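Local structure of structure-specific endonuclease subunit slx1 (Schizosaccharomyces pombe, 4ZDT) at the interface of chains A and B. The protein cuts branched DNA as the catalytic subunit of the slx1-slx4 structure-specific endonuclease, and is represented here by its zinc-binding RING finger domain bound to the slx4 C-terminal domain. Numbering follows the deposited sequence. Chains: chain A, Structure-specific endonuclease subunit slx1; chain B, Structure-specific endonuclease subunit slx4.

Contact 1: the interface of chains A and B. Residues chain A 33-34, 37, 41, 47-49, 63; chain B 25, 28-29.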
ATOM      1  N   LEU A  33      -5.406   0.803   6.892  1.00 24.08           N
ATOM      2  CA  LEU A  33      -5.121   0.685   5.449  1.00 24.16           C
ATOM      3  C   LEU A  33      -4.160  -0.442   5.162  1.00 24.57           C
ATOM      4  O   LEU A  33      -4.421  -1.265   4.290  1.00 23.98           O
ATOM      5  CB  LEU A  33      -4.542   1.990   4.888  1.00 23.63           C
ATOM      6  CG  LEU A  33      -5.459   3.212   4.896  1.00 24.65           C
ATOM      7  CD1 LEU A  33      -4.663   4.470   4.570  1.00 24.45           C
ATOM      8  CD2 LEU A  33      -6.587   3.003   3.848  1.00 26.92           C
ATOM      9  N   THR A  34      -3.037  -0.479   5.893  1.00 24.73           N
ATOM     10  CA  THR A  34      -2.031  -1.507   5.635  1.00 25.00           C
ATOM     11  C   THR A  34      -2.560  -2.896   5.933  1.00 24.97           C
ATOM     12  O   THR A  34      -2.318  -3.818   5.164  1.00 24.79           O
ATOM     13  CB  THR A  34      -0.695  -1.242   6.378  1.00 25.04           C
ATOM     14  OG1 THR A  34      -0.970  -1.040   7.767  1.00 25.73           O
ATOM     15  CG2 THR A  34      -0.060   0.004   5.838  1.00 23.80           C
ATOM     16  N   ALA A  37      -5.007  -3.791   3.059  1.00 24.42           N
ATOM     17  CA  ALA A  37      -4.253  -3.995   1.826  1.00 25.09           C
ATOM     18  C   ALA A  37      -3.537  -5.347   1.851  1.00 25.81           C
ATOM     19  O   ALA A  37      -3.635  -6.145   0.906  1.00 25.11           O
ATOM     20  CB  ALA A  37      -3.267  -2.849   1.602  1.00 25.32           C
ATOM     21  N   LEU A  41      -3.820  -8.496  -0.965  1.00 30.96           N
ATOM     22  CA  LEU A  41      -2.709  -8.796  -1.890  1.00 32.73           C
ATOM     23  C   LEU A  41      -2.576 -10.291  -2.223  1.00 34.50           C
ATOM     24  O   LEU A  41      -2.698 -11.131  -1.337  1.00 35.13           O
ATOM     25  CB  LEU A  41      -1.372  -8.229  -1.340  1.00 32.39           C
ATOM     26  CG  LEU A  41      -1.294  -6.698  -1.212  1.00 32.28           C
ATOM     27  CD1 LEU A  41       0.019  -6.232  -0.621  1.00 33.94           C
ATOM     28  CD2 LEU A  41      -1.558  -5.982  -2.529  1.00 31.77           C
ATOM     29  N   VAL A  47       1.996  -4.156  -4.130  1.00 25.67           N
ATOM     30  CA  VAL A  47       1.855  -3.167  -3.060  1.00 24.53           C
ATOM     31  C   VAL A  47       0.478  -2.457  -3.057  1.00 24.31           C
ATOM     32  O   VAL A  47       0.022  -1.980  -2.009  1.00 23.27           O
ATOM     33  CB  VAL A  47       3.015  -2.116  -3.057  1.00 24.24           C
ATOM     34  CG1 VAL A  47       4.352  -2.752  -2.536  1.00 23.56           C
ATOM     35  CG2 VAL A  47       3.227  -1.469  -4.443  1.00 23.67           C
ATOM     36  N   LEU A  48      -0.168  -2.406  -4.221  1.00 23.57           N
ATOM     37  CA  LEU A  48      -1.443  -1.704  -4.388  1.00 22.95           C
ATOM     38  C   LEU A  48      -2.554  -2.687  -4.762  1.00 22.86           C
ATOM     39  O   LEU A  48      -2.551  -3.241  -5.861  1.00 22.36           O
ATOM     40  CB  LEU A  48      -1.316  -0.633  -5.477  1.00 23.37           C
ATOM     41  CG  LEU A  48      -2.547   0.209  -5.853  1.00 23.97           C
ATOM     42  CD1 LEU A  48      -3.096   0.945  -4.644  1.00 24.16           C
ATOM     43  CD2 LEU A  48      -2.127   1.215  -6.906  1.00 25.37           C
ATOM     44  N   PRO A  49      -3.512  -2.914  -3.846  1.00 23.17           N
ATOM     45  CA  PRO A  49      -4.632  -3.779  -4.211  1.00 23.04           C
ATOM     46  C   PRO A  49      -5.451  -3.200  -5.359  1.00 22.54           C
ATOM     47  O   PRO A  49      -5.581  -1.980  -5.474  1.00 22.09           O
ATOM     48  CB  PRO A  49      -5.493  -3.810  -2.938  1.00 23.79           C
ATOM     49  CG  PRO A  49      -4.528  -3.417  -1.819  1.00 24.03           C
ATOM     50  CD  PRO A  49      -3.582  -2.449  -2.446  1.00 23.25           C
ATOM     51  N   TRP A  63     -10.324  -1.220  -4.557  1.00 21.25           N
ATOM     52  CA  TRP A  63      -9.563  -0.634  -3.459  1.00 21.08           C
ATOM     53  C   TRP A  63     -10.085   0.737  -3.088  1.00 21.17           C
ATOM     54  O   TRP A  63     -10.261   1.055  -1.910  1.00 19.74           O
ATOM     55  CB  TRP A  63      -8.062  -0.553  -3.821  1.00 21.20           C
ATOM     56  CG  TRP A  63      -7.233   0.058  -2.716  1.00 22.08           C
ATOM     57  CD1 TRP A  63      -6.544   1.244  -2.750  1.00 21.63           C
ATOM     58  CD2 TRP A  63      -7.072  -0.460  -1.390  1.00 21.84           C
ATOM     59  NE1 TRP A  63      -5.938   1.481  -1.525  1.00 21.75           N
ATOM     60  CE2 TRP A  63      -6.245   0.446  -0.679  1.00 22.77           C
ATOM     61  CE3 TRP A  63      -7.538  -1.610  -0.736  1.00 22.77           C
ATOM     62  CZ2 TRP A  63      -5.886   0.241   0.660  1.00 23.39           C
ATOM     63  CZ3 TRP A  63      -7.158  -1.821   0.607  1.00 22.59           C
ATOM     64  CH2 TRP A  63      -6.347  -0.896   1.281  1.00 21.06           C
TER
ATOM     65  N   TRP B  25       4.209   3.142   2.155  1.00 21.87           N
ATOM     66  CA  TRP B  25       3.129   2.254   1.759  1.00 22.19           C
ATOM     67  C   TRP B  25       1.803   3.030   1.809  1.00 22.84           C
ATOM     68  O   TRP B  25       0.975   2.912   0.907  1.00 22.42           O
ATOM     69  CB  TRP B  25       3.086   0.997   2.615  1.00 21.75           C
ATOM     70  CG  TRP B  25       2.288  -0.124   1.994  1.00 20.84           C
ATOM     71  CD1 TRP B  25       1.761  -0.163   0.722  1.00 22.51           C
ATOM     72  CD2 TRP B  25       1.974  -1.374   2.591  1.00 22.49           C
ATOM     73  NE1 TRP B  25       1.123  -1.354   0.509  1.00 22.46           N
ATOM     74  CE2 TRP B  25       1.233  -2.117   1.642  1.00 22.32           C
ATOM     75  CE3 TRP B  25       2.236  -1.944   3.846  1.00 21.98           C
ATOM     76  CZ2 TRP B  25       0.759  -3.402   1.905  1.00 23.26           C
ATOM     77  CZ3 TRP B  25       1.773  -3.219   4.105  1.00 23.20           C
ATOM     78  CH2 TRP B  25       1.032  -3.937   3.144  1.00 24.53           C
ATOM     79  N   ILE B  28       1.302   5.134  -1.286  1.00 20.98           N
ATOM     80  CA  ILE B  28       0.917   4.258  -2.397  1.00 21.61           C
ATOM     81  C   ILE B  28      -0.564   3.878  -2.287  1.00 22.11           C
ATOM     82  O   ILE B  28      -1.309   3.964  -3.261  1.00 21.96           O
ATOM     83  CB  ILE B  28       1.790   2.969  -2.409  1.00 21.47           C
ATOM     84  CG1 ILE B  28       3.251   3.326  -2.759  1.00 22.43           C
ATOM     85  CG2 ILE B  28       1.232   1.881  -3.389  1.00 22.10           C
ATOM     86  CD1 ILE B  28       4.254   2.186  -2.487  1.00 22.42           C
ATOM     87  N   LEU B  29      -0.969   3.462  -1.092  1.00 21.74           N
ATOM     88  CA  LEU B  29      -2.346   3.022  -0.850  1.00 22.54           C
ATOM     89  C   LEU B  29      -3.388   4.140  -0.972  1.00 22.74           C
ATOM     90  O   LEU B  29      -4.588   3.862  -1.032  1.00 23.67           O
ATOM     91  CB  LEU B  29      -2.449   2.335   0.518  1.00 21.54           C
ATOM     92  CG  LEU B  29      -1.653   1.041   0.708  1.00 21.96           C
ATOM     93  CD1 LEU B  29      -1.728   0.558   2.180  1.00 22.62           C
ATOM     94  CD2 LEU B  29      -2.121  -0.060  -0.251  1.00 21.16           C
TER

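Contact 2: the interface of chains A and B. Residues chain A 41, 43-47; chain B 10, 13-14, 17.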
ATOM      1  N   LEU A  41      -3.820  -8.496  -0.965  1.00 30.96           N
ATOM      2  CA  LEU A  41      -2.709  -8.796  -1.890  1.00 32.73           C
ATOM      3  C   LEU A  41      -2.576 -10.291  -2.223  1.00 34.50           C
ATOM      4  O   LEU A  41      -2.698 -11.131  -1.337  1.00 35.13           O
ATOM      5  CB  LEU A  41      -1.372  -8.229  -1.340  1.00 32.39           C
ATOM      6  CG  LEU A  41      -1.294  -6.698  -1.212  1.00 32.28           C
ATOM      7  CD1 LEU A  41       0.019  -6.232  -0.621  1.00 33.94           C
ATOM      8  CD2 LEU A  41      -1.558  -5.982  -2.529  1.00 31.77           C
ATOM      9  N   GLU A  43       0.135 -11.609  -4.315  1.00 39.91           N
ATOM     10  CA  GLU A  43       1.545 -11.972  -4.545  1.00 40.06           C
ATOM     11  C   GLU A  43       2.495 -10.992  -3.848  1.00 39.49           C
ATOM     12  O   GLU A  43       2.155  -9.824  -3.632  1.00 38.88           O
ATOM     13  CB  GLU A  43       1.847 -12.088  -6.049  1.00 40.82           C
ATOM     14  CG  GLU A  43       1.327 -10.930  -6.885  1.00 43.42           C
ATOM     15  CD  GLU A  43       1.628 -11.063  -8.372  1.00 48.57           C
ATOM     16  OE1 GLU A  43       1.399 -12.164  -8.930  1.00 51.58           O
ATOM     17  OE2 GLU A  43       2.068 -10.061  -8.994  1.00 50.74           O
ATOM     18  N   GLU A  44       3.683 -11.476  -3.491  1.00 38.67           N
ATOM     19  CA  GLU A  44       4.578 -10.714  -2.621  1.00 37.95           C
ATOM     20  C   GLU A  44       5.174  -9.449  -3.228  1.00 36.34           C
ATOM     21  O   GLU A  44       5.562  -8.537  -2.495  1.00 35.54           O
ATOM     22  CB  GLU A  44       5.663 -11.608  -2.018  1.00 39.06           C
ATOM     23  CG  GLU A  44       5.167 -12.467  -0.828  1.00 42.37           C
ATOM     24  CD  GLU A  44       4.724 -11.662   0.418  1.00 47.49           C
ATOM     25  OE1 GLU A  44       4.852 -10.410   0.451  1.00 49.11           O
ATOM     26  OE2 GLU A  44       4.241 -12.301   1.386  1.00 49.16           O
ATOM     27  N   CYS A  45       5.216  -9.378  -4.556  1.00 34.26           N
ATOM     28  CA  CYS A  45       5.701  -8.185  -5.231  1.00 32.91           C
ATOM     29  C   CYS A  45       4.673  -7.039  -5.234  1.00 31.60           C
ATOM     30  O   CYS A  45       5.036  -5.882  -5.405  1.00 30.87           O
ATOM     31  CB  CYS A  45       6.126  -8.542  -6.655  1.00 34.04           C
ATOM     32  SG  CYS A  45       4.820  -9.417  -7.569  0.60 34.94           S
ATOM     33  N   GLN A  46       3.392  -7.356  -5.047  1.00 30.20           N
ATOM     34  CA  GLN A  46       2.336  -6.336  -5.124  1.00 29.24           C
ATOM     35  C   GLN A  46       2.296  -5.435  -3.898  1.00 27.50           C
ATOM     36  O   GLN A  46       2.517  -5.898  -2.770  1.00 27.06           O
ATOM     37  CB  GLN A  46       0.954  -6.979  -5.325  1.00 30.09           C
ATOM     38  CG  GLN A  46       0.770  -7.727  -6.675  1.00 34.43           C
ATOM     39  CD  GLN A  46       0.783  -6.838  -7.941  1.00 39.87           C
ATOM     40  OE1 GLN A  46       0.325  -5.687  -7.939  1.00 42.78           O
ATOM     41  NE2 GLN A  46       1.281  -7.405  -9.043  1.00 41.83           N
ATOM     42  N   VAL A  47       1.996  -4.156  -4.130  1.00 25.67           N
ATOM     43  CA  VAL A  47       1.855  -3.167  -3.060  1.00 24.53           C
ATOM     44  C   VAL A  47       0.478  -2.457  -3.057  1.00 24.31           C
ATOM     45  O   VAL A  47       0.022  -1.980  -2.009  1.00 23.27           O
ATOM     46  CB  VAL A  47       3.015  -2.116  -3.057  1.00 24.24           C
ATOM     47  CG1 VAL A  47       4.352  -2.752  -2.536  1.00 23.56           C
ATOM     48  CG2 VAL A  47       3.227  -1.469  -4.443  1.00 23.67           C
TER
ATOM     49  N   ARG B  10      10.922  -7.208  -6.299  1.00 26.01           N
ATOM     50  CA  ARG B  10      10.264  -7.829  -5.154  1.00 27.03           C
ATOM     51  C   ARG B  10      10.854  -7.310  -3.839  1.00 26.22           C
ATOM     52  O   ARG B  10      10.121  -7.039  -2.889  1.00 26.18           O
ATOM     53  CB  ARG B  10      10.378  -9.358  -5.245  1.00 26.92           C
ATOM     54  CG  ARG B  10       9.574 -10.125  -4.178  1.00 31.35           C
ATOM     55  CD  ARG B  10       9.748 -11.635  -4.364  1.00 36.65           C
ATOM     56  NE  ARG B  10       8.874 -12.436  -3.503  1.00 41.71           N
ATOM     57  CZ  ARG B  10       9.058 -12.632  -2.198  1.00 44.69           C
ATOM     58  NH1 ARG B  10      10.075 -12.063  -1.554  1.00 46.43           N
ATOM     59  NH2 ARG B  10       8.211 -13.394  -1.526  1.00 46.51           N
ATOM     60  N   SER B  13       9.380  -3.943  -3.002  1.00 22.80           N
ATOM     61  CA  SER B  13       8.053  -4.147  -2.423  1.00 22.90           C
ATOM     62  C   SER B  13       8.154  -4.613  -0.969  1.00 23.32           C
ATOM     63  O   SER B  13       7.411  -4.121  -0.103  1.00 23.07           O
ATOM     64  CB  SER B  13       7.228  -5.134  -3.253  1.00 23.17           C
ATOM     65  OG  SER B  13       7.050  -4.650  -4.591  1.00 22.60           O
ATOM     66  N   GLN B  14       9.067  -5.555  -0.707  1.00 23.38           N
ATOM     67  CA  GLN B  14       9.261  -6.074   0.641  1.00 24.13           C
ATOM     68  C   GLN B  14       9.692  -4.998   1.613  1.00 23.62           C
ATOM     69  O   GLN B  14       9.205  -4.972   2.742  1.00 24.86           O
ATOM     70  CB  GLN B  14      10.216  -7.280   0.684  1.00 24.14           C
ATOM     71  CG  GLN B  14       9.675  -8.515  -0.024  1.00 27.58           C
ATOM     72  CD  GLN B  14       8.347  -8.992   0.541  1.00 32.66           C
ATOM     73  OE1 GLN B  14       8.244  -9.330   1.727  1.00 36.00           O
ATOM     74  NE2 GLN B  14       7.327  -9.026  -0.299  1.00 31.48           N
ATOM     75  N   LYS B  17       6.671  -2.715   2.450  1.00 22.99           N
ATOM     76  CA  LYS B  17       5.669  -3.409   3.239  1.00 24.00           C
ATOM     77  C   LYS B  17       6.156  -3.878   4.605  1.00 25.28           C
ATOM     78  O   LYS B  17       5.342  -4.134   5.501  1.00 24.75           O
ATOM     79  CB  LYS B  17       5.106  -4.606   2.460  1.00 24.04           C
ATOM     80  CG  LYS B  17       4.296  -4.189   1.228  1.00 23.51           C
ATOM     81  CD  LYS B  17       3.577  -5.363   0.587  1.00 25.06           C
ATOM     82  CE  LYS B  17       4.528  -6.320  -0.121  1.00 25.09           C
ATOM     83  NZ  LYS B  17       3.738  -7.413  -0.803  1.00 23.37           N
TER

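Contact 3: the interface of chains A and B. Residues chain A 18, 33, 63, 67, 70-71; chain B 26, 29-31.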
ATOM      1  N   LEU A  18      -5.255   7.521   9.346  1.00 40.92           N
ATOM      2  CA  LEU A  18      -6.116   7.145   8.232  1.00 37.84           C
ATOM      3  C   LEU A  18      -6.602   5.714   8.434  1.00 36.19           C
ATOM      4  O   LEU A  18      -5.907   4.892   9.033  1.00 36.29           O
ATOM      5  CB  LEU A  18      -5.367   7.264   6.906  1.00 37.20           C
ATOM      6  CG  LEU A  18      -4.798   8.625   6.517  1.00 36.87           C
ATOM      7  CD1 LEU A  18      -3.985   8.516   5.227  1.00 35.62           C
ATOM      8  CD2 LEU A  18      -5.894   9.713   6.387  1.00 35.94           C
ATOM      9  N   LEU A  33      -5.406   0.803   6.892  1.00 24.08           N
ATOM     10  CA  LEU A  33      -5.121   0.685   5.449  1.00 24.16           C
ATOM     11  C   LEU A  33      -4.160  -0.442   5.162  1.00 24.57           C
ATOM     12  O   LEU A  33      -4.421  -1.265   4.290  1.00 23.98           O
ATOM     13  CB  LEU A  33      -4.542   1.990   4.888  1.00 23.63           C
ATOM     14  CG  LEU A  33      -5.459   3.212   4.896  1.00 24.65           C
ATOM     15  CD1 LEU A  33      -4.663   4.470   4.570  1.00 24.45           C
ATOM     16  CD2 LEU A  33      -6.587   3.003   3.848  1.00 26.92           C
ATOM     17  N   TRP A  63     -10.324  -1.220  -4.557  1.00 21.25           N
ATOM     18  CA  TRP A  63      -9.563  -0.634  -3.459  1.00 21.08           C
ATOM     19  C   TRP A  63     -10.085   0.737  -3.088  1.00 21.17           C
ATOM     20  O   TRP A  63     -10.261   1.055  -1.910  1.00 19.74           O
ATOM     21  CB  TRP A  63      -8.062  -0.553  -3.821  1.00 21.20           C
ATOM     22  CG  TRP A  63      -7.233   0.058  -2.716  1.00 22.08           C
ATOM     23  CD1 TRP A  63      -6.544   1.244  -2.750  1.00 21.63           C
ATOM     24  CD2 TRP A  63      -7.072  -0.460  -1.390  1.00 21.84           C
ATOM     25  NE1 TRP A  63      -5.938   1.481  -1.525  1.00 21.75           N
ATOM     26  CE2 TRP A  63      -6.245   0.446  -0.679  1.00 22.77           C
ATOM     27  CE3 TRP A  63      -7.538  -1.610  -0.736  1.00 22.77           C
ATOM     28  CZ2 TRP A  63      -5.886   0.241   0.660  1.00 23.39           C
ATOM     29  CZ3 TRP A  63      -7.158  -1.821   0.607  1.00 22.59           C
ATOM     30  CH2 TRP A  63      -6.347  -0.896   1.281  1.00 21.06           C
ATOM     31  N   LEU A  67     -11.779   3.879   0.612  1.00 22.82           N
ATOM     32  CA  LEU A  67     -11.101   5.119   0.978  1.00 23.86           C
ATOM     33  C   LEU A  67     -12.027   6.321   1.189  1.00 24.97           C
ATOM     34  O   LEU A  67     -11.597   7.452   0.961  1.00 24.98           O
ATOM     35  CB  LEU A  67     -10.029   5.468  -0.092  1.00 23.43           C
ATOM     36  CG  LEU A  67      -8.981   4.400  -0.450  1.00 24.63           C
ATOM     37  CD1 LEU A  67      -8.026   4.869  -1.534  1.00 25.18           C
ATOM     38  CD2 LEU A  67      -8.198   3.955   0.785  1.00 25.87           C
ATOM     39  N   VAL A  70     -10.525   9.035   3.577  1.00 29.64           N
ATOM     40  CA  VAL A  70      -9.110   9.368   3.432  1.00 29.60           C
ATOM     41  C   VAL A  70      -8.874  10.774   2.847  1.00 30.65           C
ATOM     42  O   VAL A  70      -7.970  11.512   3.291  1.00 30.54           O
ATOM     43  CB  VAL A  70      -8.413   8.273   2.603  1.00 30.03           C
ATOM     44  CG1 VAL A  70      -7.110   8.770   1.990  1.00 30.21           C
ATOM     45  CG2 VAL A  70      -8.203   7.041   3.476  1.00 28.41           C
ATOM     46  N   PHE A  71      -9.685  11.152   1.864  1.00 31.02           N
ATOM     47  CA  PHE A  71      -9.452  12.403   1.138  1.00 32.49           C
ATOM     48  C   PHE A  71     -10.248  13.607   1.650  1.00 34.08           C
ATOM     49  O   PHE A  71      -9.954  14.744   1.274  1.00 34.88           O
ATOM     50  CB  PHE A  71      -9.753  12.191  -0.347  1.00 31.51           C
ATOM     51  CG  PHE A  71      -8.986  11.065  -0.963  1.00 30.18           C
ATOM     52  CD1 PHE A  71      -7.594  11.130  -1.075  1.00 28.90           C
ATOM     53  CD2 PHE A  71      -9.651   9.940  -1.446  1.00 30.10           C
ATOM     54  CE1 PHE A  71      -6.870  10.080  -1.658  1.00 29.27           C
ATOM     55  CE2 PHE A  71      -8.938   8.889  -2.041  1.00 29.56           C
ATOM     56  CZ  PHE A  71      -7.537   8.960  -2.144  1.00 28.71           C
TER
ATOM     57  N   ILE B  26       1.638   3.861   2.838  1.00 22.99           N
ATOM     58  CA  ILE B  26       0.402   4.646   2.989  1.00 22.89           C
ATOM     59  C   ILE B  26       0.220   5.632   1.837  1.00 22.70           C
ATOM     60  O   ILE B  26      -0.903   5.849   1.373  1.00 21.81           O
ATOM     61  CB  ILE B  26       0.366   5.375   4.351  1.00 23.04           C
ATOM     62  CG1 ILE B  26       0.279   4.349   5.492  1.00 24.05           C
ATOM     63  CG2 ILE B  26      -0.804   6.373   4.415  1.00 22.77           C
ATOM     64  CD1 ILE B  26      -1.061   3.700   5.619  1.00 30.46           C
ATOM     65  N   LEU B  29      -0.969   3.462  -1.092  1.00 21.74           N
ATOM     66  CA  LEU B  29      -2.346   3.022  -0.850  1.00 22.54           C
ATOM     67  C   LEU B  29      -3.388   4.140  -0.972  1.00 22.74           C
ATOM     68  O   LEU B  29      -4.588   3.862  -1.032  1.00 23.67           O
ATOM     69  CB  LEU B  29      -2.449   2.335   0.518  1.00 21.54           C
ATOM     70  CG  LEU B  29      -1.653   1.041   0.708  1.00 21.96           C
ATOM     71  CD1 LEU B  29      -1.728   0.558   2.180  1.00 22.62           C
ATOM     72  CD2 LEU B  29      -2.121  -0.060  -0.251  1.00 21.16           C
ATOM     73  N   THR B  30      -2.937   5.389  -0.970  1.00 23.39           N
ATOM     74  CA  THR B  30      -3.832   6.538  -1.084  1.00 24.58           C
ATOM     75  C   THR B  30      -3.602   7.301  -2.385  1.00 25.04           C
ATOM     76  O   THR B  30      -4.046   8.437  -2.531  1.00 24.96           O
ATOM     77  CB  THR B  30      -3.728   7.485   0.134  1.00 24.59           C
ATOM     78  OG1 THR B  30      -2.401   8.012   0.231  1.00 26.38           O
ATOM     79  CG2 THR B  30      -4.060   6.735   1.423  1.00 24.81           C
ATOM     80  N   TYR B  31      -2.925   6.649  -3.332  1.00 25.87           N
ATOM     81  CA  TYR B  31      -2.625   7.229  -4.647  1.00 26.56           C
ATOM     82  C   TYR B  31      -1.874   8.576  -4.571  1.00 27.41           C
ATOM     83  O   TYR B  31      -2.101   9.460  -5.399  1.00 27.25           O
ATOM     84  CB  TYR B  31      -3.925   7.368  -5.496  1.00 26.85           C
ATOM     85  CG  TYR B  31      -4.710   6.060  -5.611  1.00 25.79           C
ATOM     86  CD1 TYR B  31      -4.322   5.088  -6.532  1.00 25.35           C
ATOM     87  CD2 TYR B  31      -5.817   5.808  -4.808  1.00 25.45           C
ATOM     88  CE1 TYR B  31      -5.017   3.901  -6.643  1.00 26.29           C
ATOM     89  CE2 TYR B  31      -6.527   4.623  -4.916  1.00 25.45           C
ATOM     90  CZ  TYR B  31      -6.127   3.677  -5.820  1.00 25.82           C
ATOM     91  OH  TYR B  31      -6.825   2.496  -5.918  1.00 26.85           O
TER

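Contact 1: the interface of chains A and B
The backbone carbonyl of A:Val47 receives the indole N-H of B:Trp25, with NE1 2.8 Å from O. The bond is nearly straight, 171° at the hydrogen, and falls on a carbonyl lone pair while O lies in the plane of the ring. With CG anti to the backbone N (chi1 -162°), the indole reaches from helix 23-29 of slx4 to the RING helix 33-40, where the methyl CG2 of A:Thr34 meets CE3 at 3.6 Å. CD1 of A:Leu41 touches CZ2 on the benzo ring, and CD1 of B:Leu29 lies over one face of the indole, offset toward the rim. A reciprocal bond runs from slx1 to slx4: the indole NE1 of A:Trp63 donates to the carbonyl O of B:Leu29 at 2.8 Å. Between the two indoles, the CD2 branch of B:Leu29 packs 3.5 Å from CB of A:Ala37 and also touches CD of A:Pro49, whose CG lies over a face of A:Trp63. B:Ile28 adds its CG2 methyl against CG2 of A:Val47. An alanine in place of B:Trp25 would probably leave the A:Val47 carbonyl without its donor and open a gap beside A:Thr34 and B:Leu29. The two reciprocal indole bonds and the B:Leu29 packing join the RING finger to slx4 within the endonuclease heterodimer.

Contact 2: the interface of chains A and B
A:Glu44 and B:Lys17 meet where the RING finger loop 43-47 docks on slx4 helix 3-18, part of the heterodimer interface. Hydrogen bonds to loop carbonyls dominate. The ammonium NZ of B:Lys17 bonds O of A:Glu44 at 2.7 Å, approaching from above that carbonyl plane. It also bonds O of A:Gln46 at 2.8 Å, here in the plane. A bend at chi3 (-71°) turns the end of the lysine chain toward these two oxygens. The hydroxyl OG of B:Ser13 donates to O of A:Cys45 at 2.5 Å, tilted from the carbonyl plane. The amide NE2 of B:Gln14 reaches carboxylate oxygen OE1 of A:Glu44 at 2.9 Å, 164° at the hydrogen, from above the carboxylate plane.

Among charged groups, B:Lys17 NZ and A:Glu44 OE1 make a long, weak contact that is also a salt bridge, 3.4 Å. Apolar contacts flank this polar set: CZ of the B:Arg10 guanidinium rests 3.6 Å from CB of A:Glu44, CG1 of A:Val47 faces CB of B:Ser13, and A:Leu41 CD1 meets B:Lys17 CD tip to tip. Within the loop, the amide NE2 of A:Gln46 donates to carboxylate OE2 of A:Glu43 at 2.8 Å, on the anti side but tilted out of the carboxylate plane.

Contact 3: the interface of chains A and B
Against the slx1 RING finger domain, slx4 helix 23-29 ends at B:Leu29 and the chain turns through B:Thr30, which meets A:Val70, into B:Tyr31, which meets A:Leu67 and has phi/psi 56°/35° in the left-handed helical region. The B:Thr30 hydroxyl OG1 turns back to bond the backbone O of B:Ile26 at 2.9 Å. With OG1 between the backbone N and the carbonyl carbon (chi1 62°), CG2 lies anti to the carbonyl carbon and points into slx1, 3.7 Å from the CG1 methyl of A:Val70 and also against CD1 of A:Leu33. The backbone O of B:Thr30 lies in the ring plane of A:Phe71, at its edge, 3.4 Å from CE1; A:Val70 CG1 lies over one face of this phenyl, offset toward the rim.

Within the last turn of helix 23-29, B:Ile26 divides its branches between two leucines. The B:Ile26 and A:Leu33 side chains cross at about a right angle, their CD1 methyls 3.8 Å apart, while B:Ile26 CG2 touches CD1 of A:Leu18 at 3.9 Å.

Beyond the turn, B:Tyr31 brings its phenol to the pyrrole edge of A:Trp63, with OH 3.4 Å from CD1 and CZ in the indole plane. The CD1 methyl of A:Leu67 packs 3.7 Å from CE2 of B:Tyr31 and also lies 3.6 Å from the carbonyl O of B:Leu29, the oxygen that accepts the A:Trp63 N-H.

The C-alpha centre of contact 1 lies about 9 Å from that of contact 2 and about 8 Å from that of contact 3, whereas contacts 2 and 3 are about 17 Å apart, so contact 1 is the middle of one continuous interface. It shares A:Leu41 and A:Val47 with contact 2, and A:Leu33, A:Trp63 and B:Leu29 with contact 3. On slx4, helix 23-29 serves contacts 1 and 3, joined in contact 3 by the loop residues after it, while helix 3-18 supplies contact 2. The mainly polar loop docking at one end and the mainly apolar packing at the other would together be expected to fix the orientation of the two subunits.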